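Local coordinates for putative ABC transporter, ATP-binding protein ComA (Streptococcus mutans, PDB 3K8U) that is a putative ABC transporter ATP-binding protein, modelled here as its peptidase domain, a member of the C39 family in clan CA, at residues A[65-70]-A[134-139]; A[84-89]-A[96-101]. All coordinates share one frame; numbering follows the deposited sequence.

Contact 1. Residues A[65-70]-A[134-139]; sequences TRSIKA and LAIFLA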
ATOM      1  N   THR A  65     -12.659   2.456   5.073  1.00 30.61           N
ATOM      2  CA  THR A  65     -11.875   1.497   4.303  1.00 29.61           C
ATOM      3  C   THR A  65     -12.696   0.454   3.565  1.00 28.17           C
ATOM      4  O   THR A  65     -13.816   0.132   3.955  1.00 28.87           O
ATOM      5  CB  THR A  65     -10.903   0.719   5.220  1.00 31.25           C
ATOM      6  OG1 THR A  65     -11.641  -0.240   5.991  1.00 34.13           O
ATOM      7  CG2 THR A  65     -10.190   1.661   6.172  1.00 30.32           C
ATOM      8  N   ARG A  66     -12.110  -0.075   2.497  1.00 24.83           N
ATOM      9  CA  ARG A  66     -12.728  -1.136   1.714  1.00 22.91           C
ATOM     10  C   ARG A  66     -11.626  -1.962   1.064  1.00 21.19           C
ATOM     11  O   ARG A  66     -10.608  -1.421   0.626  1.00 20.12           O
ATOM     12  CB  ARG A  66     -13.710  -0.590   0.668  1.00 22.82           C
ATOM     13  CG  ARG A  66     -13.107   0.146  -0.513  1.00 26.15           C
ATOM     14  CD  ARG A  66     -14.225   0.632  -1.438  1.00 26.76           C
ATOM     15  NE  ARG A  66     -13.721   1.244  -2.664  1.00 27.07           N
ATOM     16  CZ  ARG A  66     -13.412   2.530  -2.797  1.00 27.07           C
ATOM     17  NH1 ARG A  66     -13.556   3.367  -1.775  1.00 28.27           N
ATOM     18  NH2 ARG A  66     -12.936   2.977  -3.951  1.00 28.28           N
ATOM     19  N   SER A  67     -11.800  -3.281   1.100  1.00 20.11           N
ATOM     20  CA  SER A  67     -10.847  -4.217   0.518  1.00 20.08           C
ATOM     21  C   SER A  67     -11.557  -4.952  -0.609  1.00 19.25           C
ATOM     22  O   SER A  67     -12.641  -5.506  -0.418  1.00 18.52           O
ATOM     23  CB  SER A  67     -10.365  -5.213   1.573  1.00 21.04           C
ATOM     24  OG  SER A  67      -9.744  -4.532   2.646  1.00 27.89           O
ATOM     25  N   ILE A  68     -10.956  -4.936  -1.791  1.00 16.47           N
ATOM     26  CA  ILE A  68     -11.559  -5.580  -2.946  1.00 17.46           C
ATOM     27  C   ILE A  68     -10.563  -6.457  -3.685  1.00 17.55           C
ATOM     28  O   ILE A  68      -9.349  -6.324  -3.510  1.00 14.56           O
ATOM     29  CB  ILE A  68     -12.091  -4.532  -3.956  1.00 18.75           C
ATOM     30  CG1 ILE A  68     -10.942  -3.639  -4.430  1.00 21.94           C
ATOM     31  CG2 ILE A  68     -13.190  -3.683  -3.316  1.00 21.47           C
ATOM     32  CD1 ILE A  68     -11.122  -3.084  -5.823  1.00 25.62           C
ATOM     33  N   LYS A  69     -11.095  -7.387  -4.472  1.00 15.48           N
ATOM     34  CA  LYS A  69     -10.274  -8.261  -5.296  1.00 17.08           C
ATOM     35  C   LYS A  69     -10.495  -7.722  -6.699  1.00 17.25           C
ATOM     36  O   LYS A  69     -11.622  -7.710  -7.199  1.00 18.41           O
ATOM     37  CB  LYS A  69     -10.732  -9.717  -5.195  1.00 21.75           C
ATOM     38  CG  LYS A  69     -10.529 -10.335  -3.816  1.00 25.95           C
ATOM     39  CD  LYS A  69      -9.057 -10.357  -3.404  1.00 29.16           C
ATOM     40  CE  LYS A  69      -8.218 -11.234  -4.326  1.00 31.72           C
ATOM     41  NZ  LYS A  69      -6.800 -11.325  -3.874  1.00 29.70           N
ATOM     42  N   ALA A  70      -9.427  -7.232  -7.311  1.00 14.93           N
ATOM     43  CA  ALA A  70      -9.520  -6.638  -8.635  1.00 16.69           C
ATOM     44  C   ALA A  70      -8.552  -7.254  -9.629  1.00 16.08           C
ATOM     45  O   ALA A  70      -7.871  -8.228  -9.328  1.00 15.89           O
ATOM     46  CB  ALA A  70      -9.276  -5.136  -8.528  1.00 15.42           C
ATOM     47  N   LEU A 134      -5.583  -8.071  -4.589  1.00 10.80           N
ATOM     48  CA  LEU A 134      -6.121  -7.369  -3.429  1.00 11.77           C
ATOM     49  C   LEU A 134      -5.736  -5.899  -3.428  1.00 12.86           C
ATOM     50  O   LEU A 134      -4.560  -5.550  -3.576  1.00 10.24           O
ATOM     51  CB  LEU A 134      -5.651  -8.016  -2.119  1.00 15.46           C
ATOM     52  CG  LEU A 134      -6.177  -7.335  -0.845  1.00 19.44           C
ATOM     53  CD1 LEU A 134      -7.673  -7.574  -0.708  1.00 21.85           C
ATOM     54  CD2 LEU A 134      -5.450  -7.859   0.379  1.00 24.00           C
ATOM     55  N   ALA A 135      -6.741  -5.041  -3.274  1.00 11.39           N
ATOM     56  CA  ALA A 135      -6.532  -3.596  -3.226  1.00 11.37           C
ATOM     57  C   ALA A 135      -7.302  -3.049  -2.029  1.00 13.28           C
ATOM     58  O   ALA A 135      -8.438  -3.450  -1.778  1.00 13.65           O
ATOM     59  CB  ALA A 135      -7.021  -2.935  -4.513  1.00 11.33           C
ATOM     60  N   ILE A 136      -6.656  -2.174  -1.267  1.00 12.41           N
ATOM     61  CA  ILE A 136      -7.278  -1.567  -0.099  1.00 13.92           C
ATOM     62  C   ILE A 136      -7.357  -0.071  -0.339  1.00 14.07           C
ATOM     63  O   ILE A 136      -6.339   0.589  -0.566  1.00 12.60           O
ATOM     64  CB  ILE A 136      -6.471  -1.858   1.195  1.00 16.24           C
ATOM     65  CG1 ILE A 136      -6.387  -3.370   1.428  1.00 16.69           C
ATOM     66  CG2 ILE A 136      -7.137  -1.176   2.405  1.00 17.25           C
ATOM     67  CD1 ILE A 136      -5.401  -3.784   2.504  1.00 18.80           C
ATOM     68  N   PHE A 137      -8.584   0.445  -0.328  1.00 15.78           N
ATOM     69  CA  PHE A 137      -8.851   1.863  -0.533  1.00 17.33           C
ATOM     70  C   PHE A 137      -9.223   2.519   0.792  1.00 20.34           C
ATOM     71  O   PHE A 137     -10.008   1.967   1.568  1.00 19.33           O
ATOM     72  CB  PHE A 137      -9.991   2.045  -1.545  1.00 17.44           C
ATOM     73  CG  PHE A 137      -9.628   1.646  -2.952  1.00 17.65           C
ATOM     74  CD1 PHE A 137      -9.223   2.605  -3.875  1.00 17.56           C
ATOM     75  CD2 PHE A 137      -9.662   0.313  -3.345  1.00 18.41           C
ATOM     76  CE1 PHE A 137      -8.854   2.244  -5.167  1.00 17.08           C
ATOM     77  CE2 PHE A 137      -9.295  -0.061  -4.636  1.00 17.41           C
ATOM     78  CZ  PHE A 137      -8.886   0.906  -5.548  1.00 15.92           C
ATOM     79  N   LEU A 138      -8.643   3.689   1.052  1.00 20.81           N
ATOM     80  CA  LEU A 138      -8.907   4.427   2.283  1.00 25.76           C
ATOM     81  C   LEU A 138      -9.384   5.837   1.960  1.00 27.70           C
ATOM     82  O   LEU A 138      -8.957   6.436   0.973  1.00 27.29           O
ATOM     83  CB  LEU A 138      -7.643   4.522   3.142  1.00 27.78           C
ATOM     84  CG  LEU A 138      -6.783   3.280   3.372  1.00 29.76           C
ATOM     85  CD1 LEU A 138      -5.618   3.646   4.270  1.00 31.77           C
ATOM     86  CD2 LEU A 138      -7.597   2.164   3.992  1.00 31.79           C
ATOM     87  N   ALA A 139     -10.247   6.372   2.815  1.00 32.35           N
ATOM     88  CA  ALA A 139     -10.777   7.719   2.631  1.00 37.21           C
ATOM     89  C   ALA A 139     -11.164   8.322   3.974  1.00 39.76           C
ATOM     90  O   ALA A 139     -11.726   7.638   4.829  1.00 39.30           O
ATOM     91  CB  ALA A 139     -11.984   7.684   1.704  1.00 37.12           C
TER
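Arg66 lays its guanidinium flat on the ring of Phe137, with centres 4.6 Å apart and planes within 5° of each other. The overlap is uneven: Arg66 NH2 stands over the ring, 3.7 Å from Phe137 CG, while Phe137 CB lies under the middle of the guanidinium. CG of Arg66 sits between the backbone N and the carbonyl carbon (chi1 71°), the chain then runs extended to NE, and a chi4 of -88° turns CZ over Phe137 CB. The exposed arginine thus covers a buried phenylalanine, whose ring also stacks with Phe84. Ile68 reaches the same ring obliquely, CD1 to Phe137 CE2 at 3.7 Å, and its CG1 meets Ala135 CB. Packing is tightest on the opposite face of the sheet, where Thr65 and Leu138 lie side by side and Thr65 CG2 is pressed to 3.4 Å from Leu138 CD2; Thr65 also touches helix 51-60, and Leu138 helix 17-28. Further along this face the contact slackens toward solvent. Ser67 OG comes only within 3.8 Å of Ile136 CG1, and the bent chain of Lys69 passes Leu134, its NZ hydrogen-bonding the carbonyl O of Thr132. Two pairs of backbone hydrogen bonds, Arg66 with Phe137 and Ile68 with Ala135, bind the strands in regular antiparallel register, joining outermost strand 63-69 to strand 134-140 in the antiparallel sheet of this C39 domain.

Contact 2. Residues A[84-89]-A[96-101]; sequences FIVHVI and HYYVVY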
ATOM      1  N   PHE A  84      -3.813   4.148  -3.378  1.00 14.01           N
ATOM      2  CA  PHE A  84      -4.384   3.023  -2.648  1.00 12.49           C
ATOM      3  C   PHE A  84      -3.311   1.969  -2.394  1.00 12.69           C
ATOM      4  O   PHE A  84      -2.191   2.077  -2.900  1.00 14.14           O
ATOM      5  CB  PHE A  84      -5.636   2.447  -3.329  1.00 13.59           C
ATOM      6  CG  PHE A  84      -5.417   1.959  -4.727  1.00 13.28           C
ATOM      7  CD1 PHE A  84      -5.139   0.617  -4.973  1.00 12.98           C
ATOM      8  CD2 PHE A  84      -5.531   2.831  -5.806  1.00 15.54           C
ATOM      9  CE1 PHE A  84      -4.981   0.152  -6.272  1.00 15.88           C
ATOM     10  CE2 PHE A  84      -5.376   2.377  -7.110  1.00 14.18           C
ATOM     11  CZ  PHE A  84      -5.100   1.036  -7.345  1.00 14.27           C
ATOM     12  N   ILE A  85      -3.644   0.974  -1.583  1.00 10.89           N
ATOM     13  CA  ILE A  85      -2.699  -0.075  -1.215  1.00 11.36           C
ATOM     14  C   ILE A  85      -2.969  -1.393  -1.930  1.00 10.46           C
ATOM     15  O   ILE A  85      -4.120  -1.752  -2.146  1.00 11.47           O
ATOM     16  CB  ILE A  85      -2.757  -0.299   0.311  1.00 11.78           C
ATOM     17  CG1 ILE A  85      -2.357   0.992   1.035  1.00 14.63           C
ATOM     18  CG2 ILE A  85      -1.865  -1.467   0.733  1.00 11.16           C
ATOM     19  CD1 ILE A  85      -2.714   1.013   2.509  1.00 17.40           C
ATOM     20  N   VAL A  86      -1.903  -2.091  -2.321  1.00 10.47           N
ATOM     21  CA  VAL A  86      -2.034  -3.394  -2.976  1.00 10.23           C
ATOM     22  C   VAL A  86      -1.110  -4.421  -2.341  1.00 11.67           C
ATOM     23  O   VAL A  86      -0.039  -4.080  -1.829  1.00 11.26           O
ATOM     24  CB  VAL A  86      -1.742  -3.342  -4.506  1.00 10.26           C
ATOM     25  CG1 VAL A  86      -2.821  -2.542  -5.223  1.00  8.60           C
ATOM     26  CG2 VAL A  86      -0.357  -2.757  -4.782  1.00 12.01           C
ATOM     27  N   HIS A  87      -1.537  -5.679  -2.374  1.00 10.22           N
ATOM     28  CA  HIS A  87      -0.760  -6.784  -1.824  1.00 12.18           C
ATOM     29  C   HIS A  87       0.011  -7.424  -2.975  1.00 11.42           C
ATOM     30  O   HIS A  87      -0.582  -7.839  -3.980  1.00 10.65           O
ATOM     31  CB  HIS A  87      -1.705  -7.809  -1.177  1.00 12.92           C
ATOM     32  CG  HIS A  87      -1.006  -8.942  -0.489  1.00 16.66           C
ATOM     33  ND1 HIS A  87      -1.620 -10.153  -0.245  1.00 16.86           N
ATOM     34  CD2 HIS A  87       0.250  -9.053   0.007  1.00 17.76           C
ATOM     35  CE1 HIS A  87      -0.773 -10.959   0.370  1.00 17.77           C
ATOM     36  NE2 HIS A  87       0.368 -10.316   0.534  1.00 17.95           N
ATOM     37  N   VAL A  88       1.333  -7.474  -2.845  1.00 12.27           N
ATOM     38  CA  VAL A  88       2.176  -8.057  -3.888  1.00 13.20           C
ATOM     39  C   VAL A  88       3.093  -9.121  -3.314  1.00 15.97           C
ATOM     40  O   VAL A  88       3.622  -8.964  -2.210  1.00 17.50           O
ATOM     41  CB  VAL A  88       3.037  -6.985  -4.604  1.00 13.87           C
ATOM     42  CG1 VAL A  88       2.147  -6.023  -5.379  1.00 13.74           C
ATOM     43  CG2 VAL A  88       3.887  -6.213  -3.585  1.00 16.63           C
ATOM     44  N   ILE A  89       3.248 -10.222  -4.046  1.00 14.86           N
ATOM     45  CA  ILE A  89       4.117 -11.310  -3.608  1.00 19.66           C
ATOM     46  C   ILE A  89       5.487 -11.094  -4.246  1.00 22.46           C
ATOM     47  O   ILE A  89       5.606 -11.021  -5.466  1.00 22.32           O
ATOM     48  CB  ILE A  89       3.575 -12.698  -4.050  1.00 20.08           C
ATOM     49  CG1 ILE A  89       2.115 -12.866  -3.623  1.00 17.67           C
ATOM     50  CG2 ILE A  89       4.441 -13.817  -3.467  1.00 20.69           C
ATOM     51  CD1 ILE A  89       1.889 -12.885  -2.117  1.00 17.82           C
ATOM     52  N   HIS A  96       4.064  -8.354   1.600  1.00 18.16           N
ATOM     53  CA  HIS A  96       4.632  -7.111   1.102  1.00 16.18           C
ATOM     54  C   HIS A  96       3.512  -6.328   0.422  1.00 14.61           C
ATOM     55  O   HIS A  96       2.596  -6.920  -0.151  1.00 13.59           O
ATOM     56  CB  HIS A  96       5.770  -7.376   0.113  1.00 16.12           C
ATOM     57  CG  HIS A  96       6.690  -6.209  -0.059  1.00 18.69           C
ATOM     58  ND1 HIS A  96       7.695  -5.918   0.842  1.00 18.84           N
ATOM     59  CD2 HIS A  96       6.733  -5.235  -0.997  1.00 16.83           C
ATOM     60  CE1 HIS A  96       8.314  -4.813   0.466  1.00 18.22           C
ATOM     61  NE2 HIS A  96       7.751  -4.379  -0.647  1.00 18.37           N
ATOM     62  N   TYR A  97       3.577  -5.001   0.502  1.00 13.60           N
ATOM     63  CA  TYR A  97       2.555  -4.150  -0.099  1.00 12.26           C
ATOM     64  C   TYR A  97       3.194  -2.954  -0.780  1.00 13.48           C
ATOM     65  O   TYR A  97       4.311  -2.567  -0.444  1.00 13.50           O
ATOM     66  CB  TYR A  97       1.597  -3.604   0.976  1.00 13.15           C
ATOM     67  CG  TYR A  97       0.880  -4.658   1.790  1.00 16.35           C
ATOM     68  CD1 TYR A  97      -0.401  -5.079   1.446  1.00 17.94           C
ATOM     69  CD2 TYR A  97       1.493  -5.242   2.901  1.00 19.13           C
ATOM     70  CE1 TYR A  97      -1.056  -6.064   2.184  1.00 20.87           C
ATOM     71  CE2 TYR A  97       0.850  -6.222   3.642  1.00 18.78           C
ATOM     72  CZ  TYR A  97      -0.420  -6.630   3.279  1.00 21.88           C
ATOM     73  OH  TYR A  97      -1.049  -7.611   4.007  1.00 26.15           O
ATOM     74  N   TYR A  98       2.466  -2.369  -1.725  1.00 11.66           N
ATOM     75  CA  TYR A  98       2.909  -1.164  -2.425  1.00 11.16           C
ATOM     76  C   TYR A  98       1.790  -0.151  -2.297  1.00 12.49           C
ATOM     77  O   TYR A  98       0.638  -0.497  -2.012  1.00 11.64           O
ATOM     78  CB  TYR A  98       3.030  -1.369  -3.940  1.00 11.98           C
ATOM     79  CG  TYR A  98       4.110  -2.272  -4.476  1.00 11.18           C
ATOM     80  CD1 TYR A  98       5.249  -2.578  -3.735  1.00 11.87           C
ATOM     81  CD2 TYR A  98       3.998  -2.796  -5.765  1.00 11.26           C
ATOM     82  CE1 TYR A  98       6.254  -3.385  -4.270  1.00 11.55           C
ATOM     83  CE2 TYR A  98       4.988  -3.600  -6.307  1.00 11.94           C
ATOM     84  CZ  TYR A  98       6.112  -3.891  -5.561  1.00 14.58           C
ATOM     85  OH  TYR A  98       7.086  -4.684  -6.117  1.00 15.15           O
ATOM     86  N   VAL A  99       2.143   1.107  -2.521  1.00 13.26           N
ATOM     87  CA  VAL A  99       1.160   2.169  -2.576  1.00 13.15           C
ATOM     88  C   VAL A  99       1.092   2.402  -4.089  1.00 14.18           C
ATOM     89  O   VAL A  99       2.113   2.295  -4.774  1.00 12.25           O
ATOM     90  CB  VAL A  99       1.656   3.469  -1.908  1.00 13.89           C
ATOM     91  CG1 VAL A  99       0.646   4.583  -2.140  1.00 14.18           C
ATOM     92  CG2 VAL A  99       1.866   3.252  -0.410  1.00 12.06           C
ATOM     93  N   VAL A 100      -0.106   2.599  -4.635  1.00 12.15           N
ATOM     94  CA  VAL A 100      -0.223   2.869  -6.062  1.00 12.86           C
ATOM     95  C   VAL A 100      -0.657   4.327  -6.189  1.00 12.90           C
ATOM     96  O   VAL A 100      -1.702   4.717  -5.671  1.00 12.86           O
ATOM     97  CB  VAL A 100      -1.229   1.925  -6.773  1.00 13.37           C
ATOM     98  CG1 VAL A 100      -1.298   2.264  -8.260  1.00 15.12           C
ATOM     99  CG2 VAL A 100      -0.787   0.482  -6.608  1.00 13.58           C
ATOM    100  N   TYR A 101       0.177   5.126  -6.846  1.00 14.91           N
ATOM    101  CA  TYR A 101      -0.071   6.559  -7.008  1.00 16.39           C
ATOM    102  C   TYR A 101      -0.737   6.961  -8.312  1.00 18.62           C
ATOM    103  O   TYR A 101      -1.392   8.001  -8.380  1.00 19.04           O
ATOM    104  CB  TYR A 101       1.243   7.326  -6.886  1.00 18.28           C
ATOM    105  CG  TYR A 101       1.948   7.124  -5.572  1.00 19.14           C
ATOM    106  CD1 TYR A 101       1.493   7.744  -4.410  1.00 19.18           C
ATOM    107  CD2 TYR A 101       3.074   6.310  -5.492  1.00 20.55           C
ATOM    108  CE1 TYR A 101       2.147   7.556  -3.196  1.00 19.20           C
ATOM    109  CE2 TYR A 101       3.731   6.115  -4.292  1.00 20.80           C
ATOM    110  CZ  TYR A 101       3.266   6.736  -3.150  1.00 19.06           C
ATOM    111  OH  TYR A 101       3.918   6.515  -1.962  1.00 22.97           O
TER
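The Tyr98 ring takes a methyl of Val88 on one face: Val88 CG2 stands 3.6 Å from the ring centroid and only 7° off the normal, a well-centred CH-pi contact. Val88 CG1 meets the same ring at CD2 and CE2, while Val88 CG2 also touches the edge of the His96 ring. Over a face of Phe84, Val100 CB is placed less centrally, 4.1 Å from the centroid. On the other side of the sheet, His87 and Tyr97 form an offset stack, centroids 5.0 Å apart and planes at 27°, with His87 CD2 over the rim of the tyrosine ring. CG of His87 is anti to the backbone N (chi1 -176°), 3.9 Å from Tyr97 CE1. The carbonyl O of His96 approaches the His87 ring at its edge, 3.2 Å from His87 CD2, and the carbonyl O of Val86 lies at the edge of Tyr97. Both stacked rings are tied down further out, His87 NE2 to Leu94 O and Tyr97 OH to Thr49 O. The two strands are the arms of a beta hairpin in the sheet of the papain-like C39 domain. His96 hydrogen-bonds Asp112 through NE2 and touches Cys17 of helix 17-28, consistent with the Cys-His-Asp grouping of clan CA peptidases. Between the Tyr98 and Phe84 rings, on their face, Val86 CG2 packs on Val100 CG2. Backbone hydrogen bonds pair Phe84 with Val100 and Val86 with Tyr98.

How the contacts relate
Both contacts are antiparallel strand pairs of one sheet, and they share a border: strand 134-140 of contact 1 lies beside strand 84-90 of contact 2, with Ile136 N probably hydrogen-bonded to Ile85 O at 2.7 Å. Phe137 CE1 packs against Phe84 CD2 across that border. Contact 1 closes the sheet at an outermost strand and is partly buried, with mostly polar or charged side chains on its outer strand, Ile68 excepted, against apolar ones on its inner strand. Contact 2, about 10 Å away between centres, lies near the centre of the molecule and is almost wholly buried; there valine methyls and aromatic rings do the packing, and Tyr97 OH and His96 NE2 bond to residues outside the strand pair.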